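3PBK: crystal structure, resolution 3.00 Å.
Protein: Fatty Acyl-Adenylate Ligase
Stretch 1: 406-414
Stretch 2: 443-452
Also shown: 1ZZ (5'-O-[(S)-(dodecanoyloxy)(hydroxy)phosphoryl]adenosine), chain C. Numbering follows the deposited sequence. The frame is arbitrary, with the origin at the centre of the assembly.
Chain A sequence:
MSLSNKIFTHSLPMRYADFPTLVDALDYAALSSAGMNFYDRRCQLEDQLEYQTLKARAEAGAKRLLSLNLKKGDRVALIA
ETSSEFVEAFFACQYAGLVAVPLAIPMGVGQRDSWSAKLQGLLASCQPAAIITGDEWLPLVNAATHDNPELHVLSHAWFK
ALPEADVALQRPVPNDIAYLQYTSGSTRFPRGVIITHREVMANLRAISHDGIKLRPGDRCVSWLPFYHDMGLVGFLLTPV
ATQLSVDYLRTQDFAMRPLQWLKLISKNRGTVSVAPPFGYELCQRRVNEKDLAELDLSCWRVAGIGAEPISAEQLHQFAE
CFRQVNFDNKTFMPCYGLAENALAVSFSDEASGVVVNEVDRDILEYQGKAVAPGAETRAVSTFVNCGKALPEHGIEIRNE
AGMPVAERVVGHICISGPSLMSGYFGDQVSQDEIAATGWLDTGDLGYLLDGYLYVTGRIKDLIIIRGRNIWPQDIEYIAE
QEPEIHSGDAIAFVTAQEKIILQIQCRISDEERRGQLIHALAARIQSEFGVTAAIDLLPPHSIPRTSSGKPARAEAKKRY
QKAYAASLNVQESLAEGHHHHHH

Stretch 1 (406-414) AERVVGHIC
Stretch 2 443-452: GDLGYLLDGY

Stretches 406-414 and 443-452 of the fatty acyl-adenylate ligase pair in antiparallel register, Gly411 with Gly446 and His412 with Leu445, and bury 672 Å² between them, both sides summed. Despite the antiparallel pairing, the overall axes of strands 411-414 and 444-449 make an angle of 93° between their N-to-C directions and approach to 4.6 Å.

Stretch 2 begins at Gly443, where the chain turns a corner with phi/psi 78/17, a positive phi that favours glycine. Asp444 (-109/147) enters the extended run. Its carbonyl anchors one end of the pairing: Ile413 N donates to Asp444 O at 2.8 Å and a nearly straight 171°, and His412 CA lies 3.4 Å from the same Asp444 O in a CA-H...O contact. The CA-to-CB bond of Asp444 points sideways (chi1 -63°, m; chi2 -24°), with Asp444 CB 3.7 Å from Ile413 CD1. Its carboxylate holds the ribose of the acyl-adenylate 1ZZ through O8 of 1ZZ, which donates to Asp444 OD2 at 2.5 Å; O7 of 1ZZ donates to Asp444 OD1 at a very short 2.3 Å, a value to be read with caution because the position of O7 is less certain.

Leu445 (-97/142; m, t) forms the non-hydrogen-bonded pair with His412, CA to CA 5.0 Å, and both side chains lie on the same face of the sheet. Leu445 CA sits 3.3 Å from Gly411 O in a CA-H...O contact, while Leu445 CB packs 4.1 Å from Val410 CG1.

Gly446 (-174/-171) and Gly411 (-167/-168) exchange two backbone hydrogen bonds between the strands: Gly411 N to Gly446 O, 3.0 Å, and Gly446 N to Gly411 O, 3.1 Å, with CA atoms 5.7 Å apart. Val410 CA adds a CA-H...O contact of 3.2 Å to Gly446 O. Ile413 (m, t) lays its side chain over this glycine, CG1 3.8 Å from Gly446 N; a CB on Gly446 would clash with Ile413 CD1, at 2.9 Å.

Tyr447 (-158/162; chi1 60°, p; chi2 -82°) directs its CA-to-CB bond toward stretch 1. Its CB is 3.5 Å from Val409 O, and its ring meets Val410 (chi1 t) obliquely, CD1 to Val410 CG2 4.1 Å, with CD2 4.1 Å from Arg408 CA.

Beyond it, Leu448 (-102/152; chi1 -82°, m; chi2 -29°) offers its carbonyl to the type II turn Ala406-Val409: Arg408 N donates to Leu448 O at 3.2 Å. Glu407 CG approaches that Leu448 O to 3.6 Å.

Leu449 (-145/121; chi1 -133°, off-rotamer; chi2 t) sends CD2 over one face of the Arg408 guanidinium, 3.4 Å from Arg408 NH1. It opens a type I' turn to Tyr452, closed by Leu449 N to Tyr452 O and Tyr452 N to Leu449 O, both 3.0 Å.

The corner residues Asp450 (46/45; chi1 m) and Gly451 (79/-4) turn their amides to the Glu407 carboxylate (chi1 m, chi2 t): both hydrogen bonds are weak, Asp450 N to Glu407 OE2 at 2.6 Å but 116°, and Gly451 N to Glu407 OE2 at 3.4 Å. The like charges Glu407 OE1 and Asp450 OD1 stand 4.1 Å apart.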

ATOM      1  N   ALA A 406     -10.252 -16.427  21.286  1.00 17.43           N
ATOM      2  CA  ALA A 406      -9.006 -16.858  21.922  1.00 17.02           C
ATOM      3  C   ALA A 406      -7.845 -16.890  20.936  1.00 16.43           C
ATOM      4  O   ALA A 406      -8.027 -16.617  19.761  1.00 17.50           O
ATOM      5  CB  ALA A 406      -9.195 -18.217  22.573  1.00 16.79           C
ATOM      6  N   GLU A 407      -6.648 -17.208  21.409  1.00 16.12           N
ATOM      7  CA  GLU A 407      -5.540 -17.429  20.495  1.00 16.30           C
ATOM      8  C   GLU A 407      -5.853 -18.590  19.583  1.00 16.87           C
ATOM      9  O   GLU A 407      -6.528 -19.542  19.989  1.00 16.58           O
ATOM     10  CB  GLU A 407      -4.245 -17.723  21.233  1.00 15.82           C
ATOM     11  CG  GLU A 407      -3.489 -16.485  21.595  1.00 16.85           C
ATOM     12  CD  GLU A 407      -2.065 -16.781  22.000  1.00 18.45           C
ATOM     13  OE1 GLU A 407      -1.725 -17.980  22.204  1.00 17.24           O
ATOM     14  OE2 GLU A 407      -1.291 -15.797  22.114  1.00 18.75           O
ATOM     15  N   ARG A 408      -5.354 -18.491  18.352  1.00 16.74           N
ATOM     16  CA  ARG A 408      -5.474 -19.534  17.337  1.00 15.92           C
ATOM     17  C   ARG A 408      -6.858 -19.553  16.705  1.00 16.07           C
ATOM     18  O   ARG A 408      -7.132 -20.349  15.819  1.00 16.73           O
ATOM     19  CB  ARG A 408      -5.072 -20.915  17.883  1.00 15.36           C
ATOM     20  CG  ARG A 408      -3.720 -20.917  18.581  1.00 15.55           C
ATOM     21  CD  ARG A 408      -3.220 -22.309  18.889  1.00 15.97           C
ATOM     22  NE  ARG A 408      -2.181 -22.726  17.945  1.00 18.28           N
ATOM     23  CZ  ARG A 408      -0.893 -22.891  18.258  1.00 19.07           C
ATOM     24  NH1 ARG A 408      -0.471 -22.684  19.509  1.00 19.38           N
ATOM     25  NH2 ARG A 408      -0.025 -23.271  17.320  1.00 17.54           N
ATOM     26  N   VAL A 409      -7.734 -18.659  17.145  1.00 16.26           N
ATOM     27  CA  VAL A 409      -9.046 -18.553  16.526  1.00 16.14           C
ATOM     28  C   VAL A 409      -9.046 -17.455  15.463  1.00 16.57           C
ATOM     29  O   VAL A 409      -8.731 -16.307  15.759  1.00 17.02           O
ATOM     30  CB  VAL A 409     -10.111 -18.261  17.565  1.00 15.87           C
ATOM     31  CG1 VAL A 409     -11.407 -17.927  16.882  1.00 16.24           C
ATOM     32  CG2 VAL A 409     -10.279 -19.459  18.451  1.00 16.40           C
ATOM     33  N   VAL A 410      -9.375 -17.801  14.222  1.00 15.94           N
ATOM     34  CA  VAL A 410      -9.362 -16.811  13.157  1.00 15.66           C
ATOM     35  C   VAL A 410     -10.616 -15.960  13.232  1.00 16.45           C
ATOM     36  O   VAL A 410     -11.695 -16.490  13.481  1.00 16.36           O
ATOM     37  CB  VAL A 410      -9.278 -17.472  11.786  1.00 15.72           C
ATOM     38  CG1 VAL A 410      -9.329 -16.428  10.683  1.00 15.54           C
ATOM     39  CG2 VAL A 410      -8.007 -18.305  11.686  1.00 16.00           C
ATOM     40  N   GLY A 411     -10.462 -14.646  13.038  1.00 16.69           N
ATOM     41  CA  GLY A 411     -11.572 -13.703  13.035  1.00 16.27           C
ATOM     42  C   GLY A 411     -11.171 -12.342  12.487  1.00 17.17           C
ATOM     43  O   GLY A 411     -10.081 -12.203  11.915  1.00 16.28           O
ATOM     44  N   HIS A 412     -12.047 -11.343  12.664  1.00 18.61           N
ATOM     45  CA  HIS A 412     -11.825  -9.959  12.199  1.00 17.83           C
ATOM     46  C   HIS A 412     -10.734  -9.256  13.000  1.00 16.82           C
ATOM     47  O   HIS A 412     -10.857  -9.103  14.209  1.00 16.61           O
ATOM     48  CB  HIS A 412     -13.094  -9.121  12.357  1.00 18.13           C
ATOM     49  CG  HIS A 412     -14.283  -9.647  11.610  1.00 20.96           C
ATOM     50  ND1 HIS A 412     -14.390 -10.957  11.198  1.00 22.06           N
ATOM     51  CD2 HIS A 412     -15.437  -9.042  11.238  1.00 22.15           C
ATOM     52  CE1 HIS A 412     -15.547 -11.133  10.583  1.00 24.03           C
ATOM     53  NE2 HIS A 412     -16.204  -9.987  10.598  1.00 24.56           N
ATOM     54  N   ILE A 413      -9.678  -8.814  12.327  1.00 16.33           N
ATOM     55  CA  ILE A 413      -8.619  -8.055  12.979  1.00 15.14           C
ATOM     56  C   ILE A 413      -9.085  -6.636  13.322  1.00 14.80           C
ATOM     57  O   ILE A 413      -9.398  -5.853  12.437  1.00 15.17           O
ATOM     58  CB  ILE A 413      -7.412  -7.951  12.057  1.00 14.85           C
ATOM     59  CG1 ILE A 413      -6.878  -9.335  11.724  1.00 15.15           C
ATOM     60  CG2 ILE A 413      -6.339  -7.127  12.696  1.00 14.61           C
ATOM     61  CD1 ILE A 413      -5.794  -9.317  10.657  1.00 15.03           C
ATOM     62  N   CYS A 414      -9.132  -6.302  14.604  1.00 14.54           N
ATOM     63  CA  CYS A 414      -9.581  -4.980  15.027  1.00 13.75           C
ATOM     64  C   CYS A 414      -8.453  -4.191  15.670  1.00 14.33           C
ATOM     65  O   CYS A 414      -7.687  -4.719  16.475  1.00 13.63           O
ATOM     66  CB  CYS A 414     -10.748  -5.083  16.004  1.00 15.03           C
ATOM     67  SG  CYS A 414     -12.207  -5.890  15.335  1.00 14.39           S
ATOM     68  N   GLY A 443     -11.516  -5.513   8.472  1.00 16.55           N
ATOM     69  CA  GLY A 443     -12.008  -6.342   7.395  1.00 16.64           C
ATOM     70  C   GLY A 443     -10.972  -7.354   6.951  1.00 17.51           C
ATOM     71  O   GLY A 443     -11.072  -7.927   5.864  1.00 18.90           O
ATOM     72  N   ASP A 444      -9.970  -7.574   7.794  1.00 17.30           N
ATOM     73  CA  ASP A 444      -8.972  -8.610   7.548  1.00 17.52           C
ATOM     74  C   ASP A 444      -9.127  -9.784   8.516  1.00 17.55           C
ATOM     75  O   ASP A 444      -9.507  -9.609   9.683  1.00 16.98           O
ATOM     76  CB  ASP A 444      -7.554  -8.052   7.670  1.00 16.97           C
ATOM     77  CG  ASP A 444      -7.254  -6.989   6.645  1.00 17.90           C
ATOM     78  OD1 ASP A 444      -7.906  -6.978   5.584  1.00 19.51           O
ATOM     79  OD2 ASP A 444      -6.353  -6.164   6.901  1.00 17.68           O
ATOM     80  N   LEU A 445      -8.817 -10.977   8.023  1.00 17.09           N
ATOM     81  CA  LEU A 445      -8.845 -12.170   8.847  1.00 16.44           C
ATOM     82  C   LEU A 445      -7.455 -12.507   9.370  1.00 16.24           C
ATOM     83  O   LEU A 445      -6.449 -12.350   8.671  1.00 15.85           O
ATOM     84  CB  LEU A 445      -9.394 -13.344   8.052  1.00 16.75           C
ATOM     85  CG  LEU A 445     -10.846 -13.240   7.615  1.00 17.65           C
ATOM     86  CD1 LEU A 445     -11.180 -14.417   6.703  1.00 19.25           C
ATOM     87  CD2 LEU A 445     -11.737 -13.206   8.829  1.00 16.72           C
ATOM     88  N   GLY A 446      -7.407 -12.975  10.609  1.00 15.38           N
ATOM     89  CA  GLY A 446      -6.148 -13.332  11.222  1.00 15.09           C
ATOM     90  C   GLY A 446      -6.362 -13.967  12.577  1.00 15.87           C
ATOM     91  O   GLY A 446      -7.493 -14.277  12.965  1.00 16.44           O
ATOM     92  N   TYR A 447      -5.273 -14.167  13.304  1.00 15.21           N
ATOM     93  CA  TYR A 447      -5.351 -14.739  14.635  1.00 15.32           C
ATOM     94  C   TYR A 447      -4.083 -14.335  15.364  1.00 15.38           C
ATOM     95  O   TYR A 447      -3.110 -13.930  14.718  1.00 15.53           O
ATOM     96  CB  TYR A 447      -5.454 -16.258  14.541  1.00 15.35           C
ATOM     97  CG  TYR A 447      -4.266 -16.901  13.855  1.00 15.67           C
ATOM     98  CD1 TYR A 447      -4.184 -16.952  12.469  1.00 15.59           C
ATOM     99  CD2 TYR A 447      -3.218 -17.458  14.593  1.00 15.60           C
ATOM    100  CE1 TYR A 447      -3.105 -17.542  11.835  1.00 15.14           C
ATOM    101  CE2 TYR A 447      -2.133 -18.048  13.962  1.00 15.17           C
ATOM    102  CZ  TYR A 447      -2.087 -18.081  12.584  1.00 14.95           C
ATOM    103  OH  TYR A 447      -1.025 -18.657  11.939  1.00 15.46           O
ATOM    104  N   LEU A 448      -4.086 -14.419  16.692  1.00 15.00           N
ATOM    105  CA  LEU A 448      -2.862 -14.180  17.455  1.00 14.99           C
ATOM    106  C   LEU A 448      -2.217 -15.489  17.905  1.00 15.82           C
ATOM    107  O   LEU A 448      -2.891 -16.498  18.088  1.00 16.32           O
ATOM    108  CB  LEU A 448      -3.131 -13.306  18.682  1.00 15.42           C
ATOM    109  CG  LEU A 448      -3.206 -11.777  18.566  1.00 14.45           C
ATOM    110  CD1 LEU A 448      -2.331 -11.298  17.436  1.00 14.42           C
ATOM    111  CD2 LEU A 448      -4.626 -11.303  18.379  1.00 13.77           C
ATOM    112  N   LEU A 449      -0.904 -15.467  18.075  1.00 15.53           N
ATOM    113  CA  LEU A 449      -0.219 -16.547  18.749  1.00 15.93           C
ATOM    114  C   LEU A 449       0.911 -15.891  19.499  1.00 16.76           C
ATOM    115  O   LEU A 449       1.752 -15.236  18.896  1.00 17.05           O
ATOM    116  CB  LEU A 449       0.347 -17.551  17.754  1.00 16.72           C
ATOM    117  CG  LEU A 449       0.092 -19.033  18.055  1.00 16.69           C
ATOM    118  CD1 LEU A 449       1.199 -19.897  17.483  1.00 15.66           C
ATOM    119  CD2 LEU A 449      -0.049 -19.265  19.533  1.00 16.89           C
ATOM    120  N   ASP A 450       0.927 -16.063  20.817  1.00 17.45           N
ATOM    121  CA  ASP A 450       1.900 -15.405  21.684  1.00 17.34           C
ATOM    122  C   ASP A 450       2.010 -13.949  21.294  1.00 17.43           C
ATOM    123  O   ASP A 450       3.104 -13.412  21.160  1.00 17.75           O
ATOM    124  CB  ASP A 450       3.263 -16.094  21.623  1.00 17.14           C
ATOM    125  CG  ASP A 450       3.148 -17.613  21.739  1.00 19.89           C
ATOM    126  OD1 ASP A 450       2.351 -18.078  22.596  1.00 20.50           O
ATOM    127  OD2 ASP A 450       3.840 -18.341  20.972  1.00 19.61           O
ATOM    128  N   GLY A 451       0.856 -13.325  21.081  1.00 17.14           N
ATOM    129  CA  GLY A 451       0.778 -11.884  20.919  1.00 16.97           C
ATOM    130  C   GLY A 451       1.178 -11.357  19.562  1.00 16.41           C
ATOM    131  O   GLY A 451       1.084 -10.151  19.305  1.00 15.91           O
ATOM    132  N   TYR A 452       1.640 -12.261  18.704  1.00 16.22           N
ATOM    133  CA  TYR A 452       1.986 -11.918  17.341  1.00 15.78           C
ATOM    134  C   TYR A 452       0.770 -12.077  16.434  1.00 15.54           C
ATOM    135  O   TYR A 452      -0.023 -13.001  16.600  1.00 15.53           O
ATOM    136  CB  TYR A 452       3.114 -12.813  16.848  1.00 16.42           C
ATOM    137  CG  TYR A 452       4.438 -12.589  17.539  1.00 17.08           C
ATOM    138  CD1 TYR A 452       5.113 -11.377  17.427  1.00 16.77           C
ATOM    139  CD2 TYR A 452       5.029 -13.604  18.280  1.00 17.56           C
ATOM    140  CE1 TYR A 452       6.335 -11.180  18.052  1.00 17.50           C
ATOM    141  CE2 TYR A 452       6.248 -13.417  18.912  1.00 17.51           C
ATOM    142  CZ  TYR A 452       6.896 -12.210  18.793  1.00 18.13           C
ATOM    143  OH  TYR A 452       8.104 -12.048  19.425  1.00 19.06           O
TER
HETATM  144  P   1ZZ C   1      -3.426  -0.005   2.250  1.00 26.52           P
HETATM  145  C1  1ZZ C   1      10.232   3.820   6.673  1.00 17.34           C
HETATM  146  N1  1ZZ C   1      -2.565  -5.985   3.937  1.00 22.26           N
HETATM  147  O1  1ZZ C   1      -0.426  -1.463   2.380  1.00 25.44           O
HETATM  148  C2  1ZZ C   1       8.905   3.283   7.139  1.00 15.47           C
HETATM  149  N2  1ZZ C   1      -0.524  -5.814   4.784  1.00 20.15           N
HETATM  150  O2  1ZZ C   1      -1.942   0.223   2.934  1.00 25.21           O
HETATM  151  C3  1ZZ C   1       8.117   2.395   6.180  1.00 16.00           C
HETATM  152  N3  1ZZ C   1      -2.691  -8.527   4.160  1.00 21.20           N
HETATM  153  O3  1ZZ C   1      -4.676   0.672   2.962  1.00 23.68           O
HETATM  154  C4  1ZZ C   1       6.873   1.731   6.797  1.00 15.93           C
HETATM  155  N4  1ZZ C   1      -0.790  -9.500   5.062  1.00 21.68           N
HETATM  156  O4  1ZZ C   1      -3.444   0.449   0.953  1.00 28.96           O
HETATM  157  C5  1ZZ C   1       6.203   0.504   6.167  1.00 15.37           C
HETATM  158  N5  1ZZ C   1       1.088  -8.095   5.725  1.00 18.40           N
HETATM  159  O5  1ZZ C   1      -3.723  -1.574   2.265  1.00 25.00           O
HETATM  160  C6  1ZZ C   1       4.741   0.414   6.521  1.00 15.04           C
HETATM  161  O6  1ZZ C   1      -3.700  -4.263   2.995  1.00 24.70           O
HETATM  162  C7  1ZZ C   1       4.070  -0.920   6.721  1.00 16.79           C
HETATM  163  O7  1ZZ C   1      -6.173  -6.521   4.122  1.00 23.83           O
HETATM  164  C8  1ZZ C   1       2.597  -1.007   6.389  1.00 17.20           C
HETATM  165  O8  1ZZ C   1      -6.193  -4.048   5.554  1.00 20.04           O
HETATM  166  C9  1ZZ C   1       2.100  -2.066   5.394  1.00 18.91           C
HETATM  167  C10 1ZZ C   1       1.152  -1.689   4.283  1.00 21.16           C
HETATM  168  C11 1ZZ C   1       0.071  -0.701   4.334  1.00 21.86           C
HETATM  169  C12 1ZZ C   1      -0.878  -0.771   3.233  1.00 24.75           C
HETATM  170  C13 1ZZ C   1      -4.598  -2.008   3.274  1.00 23.61           C
HETATM  171  C14 1ZZ C   1      -4.870  -3.514   3.376  1.00 22.44           C
HETATM  172  C15 1ZZ C   1      -5.144  -4.281   4.682  1.00 21.35           C
HETATM  173  C16 1ZZ C   1      -5.062  -5.667   4.196  1.00 23.43           C
HETATM  174  C17 1ZZ C   1      -3.861  -5.628   3.315  1.00 24.49           C
HETATM  175  C18 1ZZ C   1      -1.598  -5.128   4.259  1.00 21.80           C
HETATM  176  C19 1ZZ C   1      -0.881  -7.163   4.786  1.00 20.43           C
HETATM  177  C20 1ZZ C   1      -2.083  -7.290   4.280  1.00 20.85           C
HETATM  178  C21 1ZZ C   1      -1.991  -9.617   4.565  1.00 21.86           C
HETATM  179  C22 1ZZ C   1      -0.203  -8.231   5.178  1.00 20.27           C